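Local coordinates for NIF3-related protein (Bacillus cereus, PDB 2GX8) that is of unknown function but belongs to the NIF3 family, binds a pair of zinc ions and carries an inserted domain thought to be regulatory, at residues H287-S291 with L292-G296; G335-Y338 with Y339-H343; Q365-Q368 with K369-Q372; I321-A324 with K325-A329. All blocks are in the same frame, centred on the assembly; numbering follows the deposited sequence.

Contact 1 of 4, residues H287-S291 with L292-G296; sequences HVKQS and LDVKG
Val288 and Leu292, one helical turn apart, meet through methyl groups: CG1 of Val288 lies 3.9 Å from CD1 of Leu292. A chi1 of 166° swings CG1 of Val288 away from its own N and along the helix toward Leu292. Beneath them Leu292 N donates to Val288 O at 2.8 Å. The helix then stops. Asp293 takes positive phi (60°), a bend that lets Val294 N reach back to Lys289 O at 2.9 Å, in the carbonyl plane and on a lone pair. Val294, beta-branched and apolar, lays CG2 3.8 Å from Lys289 CA, and its side chain goes on to touch Val359. Lys289 bends at chi3 and runs alongside the departing chain, CD resting 3.8 Å from Gly296 CA; NZ makes a weak bond to Lys295 O, while its salt bridge goes to the C-terminal carboxylate of Val397 of the second subunit. On the outer side Lys295 and Asp293 form a salt bridge whose hydrogen bond is weak, NZ to OD1 3.3 Å. Leucine and valine suit the inward side because helix 137-145 packs on it, through Leu141, Ala144 and Leu145, with Pro355 beside them, where helix 281-292 gives way to strand 298-300.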
loop_
_atom_site.group_PDB
_atom_site.type_symbol
_atom_site.label_atom_id
_atom_site.label_comp_id
_atom_site.label_asym_id
_atom_site.label_seq_id
_atom_site.Cartn_x
_atom_site.Cartn_y
_atom_site.Cartn_z
ATOM N N HIS C 287 7.920 39.954 -23.684
ATOM C CA HIS C 287 8.227 39.131 -24.839
ATOM C C HIS C 287 7.439 37.826 -24.766
ATOM O O HIS C 287 6.907 37.394 -25.766
ATOM C CB HIS C 287 9.709 38.845 -24.934
ATOM C CG HIS C 287 10.080 37.997 -26.109
ATOM N ND1 HIS C 287 10.455 36.675 -25.986
ATOM C CD2 HIS C 287 10.119 38.278 -27.435
ATOM C CE1 HIS C 287 10.709 36.178 -27.183
ATOM N NE2 HIS C 287 10.502 37.125 -28.082
ATOM N N VAL C 288 7.342 37.204 -23.599
ATOM C CA VAL C 288 6.496 36.004 -23.485
ATOM C C VAL C 288 5.043 36.279 -23.875
ATOM O O VAL C 288 4.415 35.443 -24.505
ATOM C CB VAL C 288 6.562 35.398 -22.096
ATOM C CG1 VAL C 288 5.435 34.362 -21.866
ATOM C CG2 VAL C 288 7.925 34.776 -21.911
ATOM N N LYS C 289 4.533 37.470 -23.556
ATOM C CA LYS C 289 3.121 37.806 -23.838
ATOM C C LYS C 289 2.824 37.990 -25.307
ATOM O O LYS C 289 1.831 37.488 -25.813
ATOM C CB LYS C 289 2.653 39.043 -23.042
ATOM C CG LYS C 289 2.782 38.883 -21.534
ATOM C CD LYS C 289 1.846 39.766 -20.724
ATOM C CE LYS C 289 2.188 41.220 -20.819
ATOM N NZ LYS C 289 1.153 42.052 -20.146
ATOM N N GLN C 290 3.696 38.721 -25.985
ATOM C CA GLN C 290 3.541 39.009 -27.396
ATOM C C GLN C 290 3.771 37.740 -28.179
ATOM O O GLN C 290 3.003 37.377 -29.073
ATOM C CB GLN C 290 4.526 40.135 -27.798
ATOM C CG GLN C 290 4.700 40.413 -29.295
ATOM C CD GLN C 290 5.762 39.517 -29.969
ATOM O OE1 GLN C 290 5.664 39.210 -31.160
ATOM N NE2 GLN C 290 6.774 39.095 -29.203
ATOM N N SER C 291 4.825 37.059 -27.766
ATOM C CA SER C 291 5.363 35.869 -28.374
ATOM C C SER C 291 4.409 34.682 -28.280
ATOM O O SER C 291 4.229 33.943 -29.251
ATOM C CB SER C 291 6.652 35.604 -27.623
ATOM O OG SER C 291 7.480 34.692 -28.250
ATOM N N LEU C 292 3.788 34.523 -27.107
ATOM C CA LEU C 292 2.834 33.435 -26.859
ATOM C C LEU C 292 1.361 33.853 -26.899
ATOM O O LEU C 292 0.507 33.032 -26.591
ATOM C CB LEU C 292 3.127 32.736 -25.544
ATOM C CG LEU C 292 4.523 32.124 -25.388
ATOM C CD1 LEU C 292 4.588 31.321 -24.087
ATOM C CD2 LEU C 292 4.874 31.255 -26.570
ATOM N N ASP C 293 1.086 35.110 -27.272
ATOM C CA ASP C 293 -0.264 35.647 -27.469
ATOM C C ASP C 293 -1.146 35.583 -26.231
ATOM O O ASP C 293 -2.243 35.019 -26.261
ATOM C CB ASP C 293 -0.946 34.968 -28.678
ATOM C CG ASP C 293 -2.263 35.660 -29.109
ATOM O OD1 ASP C 293 -2.533 36.814 -28.703
ATOM O OD2 ASP C 293 -3.027 35.041 -29.891
ATOM N N VAL C 294 -0.664 36.149 -25.132
ATOM C CA VAL C 294 -1.457 36.219 -23.917
ATOM C C VAL C 294 -1.591 37.658 -23.414
ATOM O O VAL C 294 -0.687 38.492 -23.600
ATOM C CB VAL C 294 -0.974 35.257 -22.805
ATOM C CG1 VAL C 294 -1.178 33.802 -23.245
ATOM C CG2 VAL C 294 0.438 35.511 -22.436
ATOM N N LYS C 295 -2.725 37.950 -22.785
ATOM C CA LYS C 295 -2.958 39.286 -22.280
ATOM C C LYS C 295 -2.246 39.564 -20.963
ATOM O O LYS C 295 -1.826 40.683 -20.706
ATOM C CB LYS C 295 -4.460 39.569 -22.242
ATOM C CG LYS C 295 -5.124 39.373 -23.631
ATOM C CD LYS C 295 -4.498 40.309 -24.722
ATOM C CE LYS C 295 -4.888 39.920 -26.176
ATOM N NZ LYS C 295 -4.410 38.545 -26.574
ATOM N N GLY C 296 -2.071 38.549 -20.136
ATOM C CA GLY C 296 -1.363 38.742 -18.879
ATOM C C GLY C 296 -0.516 37.559 -18.460
ATOM O O GLY C 296 -0.683 36.463 -18.968
#

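Contact 2 of 4, residues G335-Y338 with Y339-H343; sequences GDMY and YHVAH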
loop_
_atom_site.group_PDB
_atom_site.type_symbol
_atom_site.label_atom_id
_atom_site.label_comp_id
_atom_site.label_asym_id
_atom_site.label_seq_id
_atom_site.Cartn_x
_atom_site.Cartn_y
_atom_site.Cartn_z
ATOM N N GLY C 335 3.268 26.769 -16.833
ATOM C CA GLY C 335 1.952 27.079 -16.294
ATOM C C GLY C 335 1.672 26.506 -14.919
ATOM O O GLY C 335 2.451 25.717 -14.374
ATOM N N ASP C 336 0.556 26.935 -14.348
ATOM C CA ASP C 336 0.054 26.423 -13.070
ATOM C C ASP C 336 0.970 26.560 -11.882
ATOM O O ASP C 336 0.957 25.739 -10.989
ATOM C CB ASP C 336 -0.364 24.966 -13.239
ATOM C CG ASP C 336 -1.555 24.812 -14.151
ATOM O OD1 ASP C 336 -2.388 25.754 -14.169
ATOM O OD2 ASP C 336 -1.646 23.749 -14.849
ATOM N N MET C 337 1.732 27.635 -11.831
ATOM C CA MET C 337 2.684 27.808 -10.743
ATOM C C MET C 337 2.041 27.893 -9.330
ATOM O O MET C 337 1.273 28.827 -9.042
ATOM C CB MET C 337 3.548 29.032 -11.046
ATOM C CG MET C 337 4.819 29.052 -10.284
ATOM S SD MET C 337 5.823 27.597 -10.668
ATOM C CE MET C 337 6.794 27.733 -9.240
ATOM N N TYR C 338 2.360 26.928 -8.467
ATOM C CA TYR C 338 1.844 26.900 -7.105
ATOM C C TYR C 338 2.612 27.828 -6.166
ATOM O O TYR C 338 3.830 27.979 -6.258
ATOM C CB TYR C 338 1.837 25.488 -6.524
ATOM C CG TYR C 338 0.633 24.700 -6.962
ATOM C CD1 TYR C 338 0.736 23.647 -7.908
ATOM C CD2 TYR C 338 -0.639 25.016 -6.454
ATOM C CE1 TYR C 338 -0.411 22.931 -8.339
ATOM C CE2 TYR C 338 -1.778 24.324 -6.877
ATOM C CZ TYR C 338 -1.664 23.288 -7.815
ATOM O OH TYR C 338 -2.820 22.641 -8.187
ATOM N N TYR C 339 1.891 28.402 -5.218
ATOM C CA TYR C 339 2.474 29.362 -4.273
ATOM C C TYR C 339 3.755 28.837 -3.654
ATOM O O TYR C 339 4.781 29.497 -3.712
ATOM C CB TYR C 339 1.440 29.677 -3.181
ATOM C CG TYR C 339 1.819 30.772 -2.200
ATOM C CD1 TYR C 339 2.210 30.469 -0.890
ATOM C CD2 TYR C 339 1.727 32.110 -2.560
ATOM C CE1 TYR C 339 2.549 31.496 0.030
ATOM C CE2 TYR C 339 2.044 33.144 -1.647
ATOM C CZ TYR C 339 2.451 32.834 -0.362
ATOM O OH TYR C 339 2.772 33.863 0.516
ATOM N N HIS C 340 3.688 27.640 -3.072
ATOM C CA HIS C 340 4.835 27.070 -2.396
ATOM C C HIS C 340 5.966 26.713 -3.351
ATOM O O HIS C 340 7.142 26.886 -3.015
ATOM C CB HIS C 340 4.432 25.938 -1.465
ATOM C CG HIS C 340 3.562 26.403 -0.330
ATOM N ND1 HIS C 340 4.045 27.189 0.704
ATOM C CD2 HIS C 340 2.235 26.225 -0.081
ATOM C CE1 HIS C 340 3.060 27.455 1.550
ATOM N NE2 HIS C 340 1.952 26.887 1.097
ATOM N N VAL C 341 5.623 26.276 -4.554
ATOM C CA VAL C 341 6.662 25.993 -5.517
ATOM C C VAL C 341 7.364 27.306 -5.882
ATOM O O VAL C 341 8.585 27.339 -6.007
ATOM C CB VAL C 341 6.110 25.241 -6.721
ATOM C CG1 VAL C 341 7.244 24.933 -7.694
ATOM C CG2 VAL C 341 5.465 23.906 -6.262
ATOM N N ALA C 342 6.598 28.396 -5.998
ATOM C CA ALA C 342 7.167 29.701 -6.351
ATOM C C ALA C 342 8.085 30.183 -5.239
ATOM O O ALA C 342 9.141 30.733 -5.534
ATOM C CB ALA C 342 6.103 30.713 -6.699
ATOM N N HIS C 343 7.756 29.941 -3.968
ATOM C CA HIS C 343 8.729 30.328 -2.918
ATOM C C HIS C 343 9.985 29.468 -3.049
ATOM O O HIS C 343 11.080 29.946 -2.808
ATOM C CB HIS C 343 8.161 30.232 -1.491
ATOM C CG HIS C 343 7.483 31.479 -1.038
ATOM N ND1 HIS C 343 8.182 32.632 -0.719
ATOM C CD2 HIS C 343 6.179 31.774 -0.878
ATOM C CE1 HIS C 343 7.330 33.579 -0.375
ATOM N NE2 HIS C 343 6.106 33.080 -0.443
#
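Tyr338, still extended at the N-cap position, hands its carbonyl to the first turn of helix 339-348: Ala342 N donates to Tyr338 O at 2.8 Å, with a C=O...N angle of 170°. Met337 lies against the same turn. Its chain bends at chi2 (60°) and carries the terminal methyl back over the helix start, where CE comes 3.2 Å from Val341 CG1, closer than carbon atoms usually pack, and 4.0 Å from Ala342 CB. A flexible, unbranched thioether can fold into such a corner, and the small alanine leaves room for it. Val341 serves both loop residues, CG1 meeting Met337 while CG2 lies 4.0 Å from Tyr338 CB, so each of its branches meets a different loop residue.

Within the helix the aromatic residues gather round Tyr339. His343 sets CD2 3.7 Å above one face of the Tyr339 ring, offset toward the rim, whereas Tyr339 CD1 sits 3.9 Å above the centre of the His340 ring. The Tyr339 hydroxyl is hydrogen-bonded to Asp72 and Asn358 of the second subunit, and its ring stacks with His357 there, so a large aromatic with a polar end suits the interface. Asp336 is second-shell to the metal: OD2 hydrogen-bonds ND1 of His357, a zinc ligand, and OD1 accepts from Tyr339 N of the second subunit. This loop joins strand 331-335 to helix 339-348 at the subunit interface, with Asn318 and Arg298 of the same chain hydrogen-bonded to its backbone.

Contact 3 of 4, residues Q365-Q368 with K369-Q372; sequences QGVQ and KQLQ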
loop_
_atom_site.group_PDB
_atom_site.type_symbol
_atom_site.label_atom_id
_atom_site.label_comp_id
_atom_site.label_asym_id
_atom_site.label_seq_id
_atom_site.Cartn_x
_atom_site.Cartn_y
_atom_site.Cartn_z
ATOM N N GLN C 365 -2.192 24.350 -34.238
ATOM C CA GLN C 365 -1.739 24.755 -35.572
ATOM C C GLN C 365 -0.503 23.949 -35.943
ATOM O O GLN C 365 -0.284 23.661 -37.116
ATOM C CB GLN C 365 -1.383 26.245 -35.604
ATOM C CG GLN C 365 -2.522 27.238 -35.311
ATOM C CD GLN C 365 -3.174 27.811 -36.552
ATOM O OE1 GLN C 365 -4.374 28.115 -36.552
ATOM N NE2 GLN C 365 -2.384 27.988 -37.609
ATOM N N GLY C 366 0.294 23.591 -34.934
ATOM C CA GLY C 366 1.514 22.803 -35.132
ATOM C C GLY C 366 1.250 21.391 -35.610
ATOM O O GLY C 366 1.814 20.947 -36.622
ATOM N N VAL C 367 0.391 20.685 -34.875
ATOM C CA VAL C 367 -0.019 19.328 -35.235
ATOM C C VAL C 367 -0.820 19.339 -36.531
ATOM O O VAL C 367 -0.704 18.415 -37.321
ATOM C CB VAL C 367 -0.810 18.646 -34.100
ATOM C CG1 VAL C 367 -1.501 17.368 -34.583
ATOM C CG2 VAL C 367 0.117 18.344 -32.931
ATOM N N GLN C 368 -1.618 20.388 -36.743
ATOM C CA GLN C 368 -2.383 20.545 -37.991
ATOM C C GLN C 368 -1.460 20.574 -39.206
ATOM O O GLN C 368 -1.767 19.936 -40.213
ATOM C CB GLN C 368 -3.240 21.812 -37.980
ATOM C CG GLN C 368 -3.966 22.099 -39.297
ATOM C CD GLN C 368 -4.443 23.558 -39.428
ATOM O OE1 GLN C 368 -5.593 23.813 -39.815
ATOM N NE2 GLN C 368 -3.560 24.521 -39.099
ATOM N N LYS C 369 -0.344 21.310 -39.120
ATOM C CA LYS C 369 0.591 21.382 -40.252
ATOM C C LYS C 369 1.214 20.005 -40.478
ATOM O O LYS C 369 1.032 19.397 -41.540
ATOM C CB LYS C 369 1.702 22.436 -40.063
ATOM C CG LYS C 369 2.726 22.361 -41.226
ATOM C CD LYS C 369 4.144 22.988 -41.015
ATOM C CE LYS C 369 4.296 24.468 -41.455
ATOM N NZ LYS C 369 3.600 25.472 -40.574
ATOM N N GLN C 370 1.946 19.535 -39.468
ATOM C CA GLN C 370 2.584 18.222 -39.468
ATOM C C GLN C 370 1.668 17.143 -40.047
ATOM O O GLN C 370 2.054 16.453 -40.980
ATOM C CB GLN C 370 2.990 17.817 -38.040
ATOM C CG GLN C 370 4.246 18.485 -37.489
ATOM C CD GLN C 370 4.424 18.292 -35.969
ATOM O OE1 GLN C 370 5.542 18.114 -35.470
ATOM N NE2 GLN C 370 3.323 18.320 -35.238
ATOM N N LEU C 371 0.455 17.015 -39.508
ATOM C CA LEU C 371 -0.478 15.982 -39.967
ATOM C C LEU C 371 -0.994 16.202 -41.390
ATOM O O LEU C 371 -1.076 15.248 -42.155
ATOM C CB LEU C 371 -1.634 15.757 -38.976
ATOM C CG LEU C 371 -2.507 14.512 -39.219
ATOM C CD1 LEU C 371 -1.677 13.221 -39.107
ATOM C CD2 LEU C 371 -3.726 14.448 -38.303
ATOM N N GLN C 372 -1.334 17.436 -41.756
ATOM C CA GLN C 372 -1.776 17.712 -43.129
ATOM C C GLN C 372 -0.682 17.278 -44.109
ATOM O O GLN C 372 -0.957 16.701 -45.151
ATOM C CB GLN C 372 -2.043 19.197 -43.331
ATOM C CG GLN C 372 -2.728 19.526 -44.638
ATOM C CD GLN C 372 -4.188 19.105 -44.661
ATOM O OE1 GLN C 372 -4.571 18.196 -45.402
ATOM N NE2 GLN C 372 -5.007 19.745 -43.824
#
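Gln370 reaches back along helix 362-377 toward Val367: NE2 comes 3.5 Å from Val367 CA and 3.9 Å from Val367 CG2. With CG anti to the carbonyl carbon (chi1 -77°) and the chain extended beyond it, the amide is brought beside the preceding turn, where NE2 hydrogen-bonds the Tyr42 hydroxyl. The close-packed side is that of Val367 and Leu371, both buried. Branched apolar residues fit here, for Leu371 goes on to touch Met41 and Ile384, the latter on strand 383-386.

Successive i to i+4 bonds of a regular alpha-helix tie the two turns together: Lys369 N to Gln365 O, Gln370 N to Gly366 O, Leu371 N to Val367 O at 2.8 Å and Gln372 N to Gln368 O at 3.0 Å. Strand 383-386, an edge strand, within this chain, of the mixed sheet, lies under this helix, with Ala386 meeting Gln365 and Gln368.

On the solvent side contact is sparse. Lys369 leaves only CB near the previous turn, 3.8 Å from Gly366 O; bends at chi3 and chi4 then carry the ammonium group off from the helix, as a long charged residue at an exposed position readily can.

Contact 4 of 4, residues I321-A324 with K325-A329; sequences INQA and KFKGA
Gln323 and Lys327 are brought together by their bends: Gln323 starts anti to the backbone N (chi1 -168°) and turns at chi2, while Lys327 starts anti to the carbonyl carbon and turns at chi2 and again at chi4. The two chains cross at a slant, Gln323 NE2 lying 3.3 Å from Lys327 CE. Both polar ends have the same partner beyond the helix, for Gln323 NE2 and Lys327 NZ each hydrogen-bond Leu153 O; a long amide and a long amine can both span the gap to that carbonyl on strand 150-168. Gln323 OE1 comes obliquely to the Phe326 ring, 4.2 Å from CD1. Ile321, at the start of the helix, packs its branched chain on helix 339-348.

Below these side chains the helix keeps its regular bonds, of which Lys327 N to Gln323 O is almost straight, 2.9 Å with an N-H...O angle of 177°. Lys327 CG also lies 3.3 Å from that oxygen. The small methyl of Ala329 turns inward to within 4.4 Å of Ala324 CB, and both alanines fit against Leu350, with Tyr332 and Ile272 close by. At the end Gly328 takes positive phi (88°), where a CB would collide with the carbonyl O of Lys327, so glycine suits the place. Two bonds reach back into the last turn, Gly328 N to Lys325 O at 2.8 Å and Ala329 N to Ala324 O at 2.9 Å. Together with the positive-phi glycine they make the Schellman motif, here ending the helix of a beta-alpha-beta crossover between strands 306-313 and 331-335.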
loop_
_atom_site.group_PDB
_atom_site.type_symbol
_atom_site.label_atom_id
_atom_site.label_comp_id
_atom_site.label_asym_id
_atom_site.label_seq_id
_atom_site.Cartn_x
_atom_site.Cartn_y
_atom_site.Cartn_z
ATOM N N ILE C 321 11.286 22.690 -11.415
ATOM C CA ILE C 321 12.038 23.873 -11.066
ATOM C C ILE C 321 13.503 23.553 -10.697
ATOM O O ILE C 321 14.382 24.379 -10.945
ATOM C CB ILE C 321 11.328 24.729 -9.970
ATOM C CG1 ILE C 321 11.305 24.000 -8.638
ATOM C CG2 ILE C 321 9.897 25.082 -10.420
ATOM C CD1 ILE C 321 10.973 24.876 -7.455
ATOM N N ASN C 322 13.771 22.378 -10.126
ATOM C CA ASN C 322 15.124 22.026 -9.721
ATOM C C ASN C 322 15.974 21.710 -10.909
ATOM O O ASN C 322 17.151 22.076 -10.952
ATOM C CB ASN C 322 15.133 20.882 -8.710
ATOM C CG ASN C 322 14.776 21.358 -7.322
ATOM O OD1 ASN C 322 13.615 21.329 -6.936
ATOM N ND2 ASN C 322 15.759 21.900 -6.600
ATOM N N GLN C 323 15.352 21.059 -11.881
ATOM C CA GLN C 323 16.000 20.714 -13.131
ATOM C C GLN C 323 16.352 21.983 -13.878
ATOM O O GLN C 323 17.493 22.191 -14.258
ATOM C CB GLN C 323 15.078 19.790 -13.948
ATOM C CG GLN C 323 15.724 19.112 -15.152
ATOM C CD GLN C 323 16.933 18.158 -14.857
ATOM O OE1 GLN C 323 17.325 17.911 -13.706
ATOM N NE2 GLN C 323 17.524 17.638 -15.928
ATOM N N ALA C 324 15.370 22.858 -14.034
ATOM C CA ALA C 324 15.549 24.160 -14.696
ATOM C C ALA C 324 16.734 24.955 -14.136
ATOM O O ALA C 324 17.500 25.516 -14.900
ATOM C CB ALA C 324 14.270 24.971 -14.630
ATOM N N LYS C 325 16.897 24.970 -12.813
ATOM C CA LYS C 325 18.015 25.658 -12.167
ATOM C C LYS C 325 19.332 24.875 -12.290
ATOM O O LYS C 325 20.394 25.455 -12.521
ATOM C CB LYS C 325 17.713 25.919 -10.694
ATOM C CG LYS C 325 18.733 26.846 -10.016
ATOM C CD LYS C 325 18.652 28.229 -10.624
ATOM C CE LYS C 325 19.828 29.121 -10.248
ATOM N NZ LYS C 325 19.538 30.471 -10.842
ATOM N N PHE C 326 19.268 23.556 -12.121
ATOM C CA PHE C 326 20.469 22.723 -12.248
ATOM C C PHE C 326 21.100 22.926 -13.633
ATOM O O PHE C 326 22.299 23.112 -13.732
ATOM C CB PHE C 326 20.136 21.242 -11.988
ATOM C CG PHE C 326 21.285 20.301 -12.260
ATOM C CD1 PHE C 326 21.199 19.352 -13.292
ATOM C CD2 PHE C 326 22.461 20.378 -11.503
ATOM C CE1 PHE C 326 22.244 18.476 -13.553
ATOM C CE2 PHE C 326 23.527 19.515 -11.757
ATOM C CZ PHE C 326 23.425 18.560 -12.785
ATOM N N LYS C 327 20.268 22.888 -14.683
ATOM C CA LYS C 327 20.684 23.150 -16.062
ATOM C C LYS C 327 21.056 24.637 -16.307
ATOM O O LYS C 327 21.409 25.023 -17.424
ATOM C CB LYS C 327 19.579 22.758 -17.028
ATOM C CG LYS C 327 19.173 21.299 -17.015
ATOM C CD LYS C 327 20.219 20.440 -17.641
ATOM C CE LYS C 327 19.666 19.075 -18.018
ATOM N NZ LYS C 327 18.667 19.092 -19.150
ATOM N N GLY C 328 20.937 25.477 -15.285
ATOM C CA GLY C 328 21.364 26.870 -15.406
ATOM C C GLY C 328 20.425 27.944 -15.928
ATOM O O GLY C 328 20.884 29.027 -16.251
ATOM N N ALA C 329 19.125 27.680 -15.981
ATOM C CA ALA C 329 18.159 28.665 -16.454
ATOM C C ALA C 329 18.204 29.893 -15.593
ATOM O O ALA C 329 18.509 29.826 -14.397
ATOM C CB ALA C 329 16.734 28.075 -16.442
#

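Following the chain, contact 1 comes first and closes the end of helix 281-292 before strand 298-300. Contact 4 is next, stopping helix 321-326 ahead of strand 331-335, and contact 2 then starts helix 339-348 just past that strand. Contact 3 comes last, within helix 362-377. All four are local and lie in series, none nested in or crossing another. Contacts 2 and 4 alone touch: Ile321 CD1 packs 3.7 Å from Val341 O, joining the helices on either end of strand 331-335. Contacts 1 and 2, with centres about 20 Å apart, both reach the second subunit, whereas contact 3 lies by the five-stranded sheet, about 31 Å from contact 4 between centres.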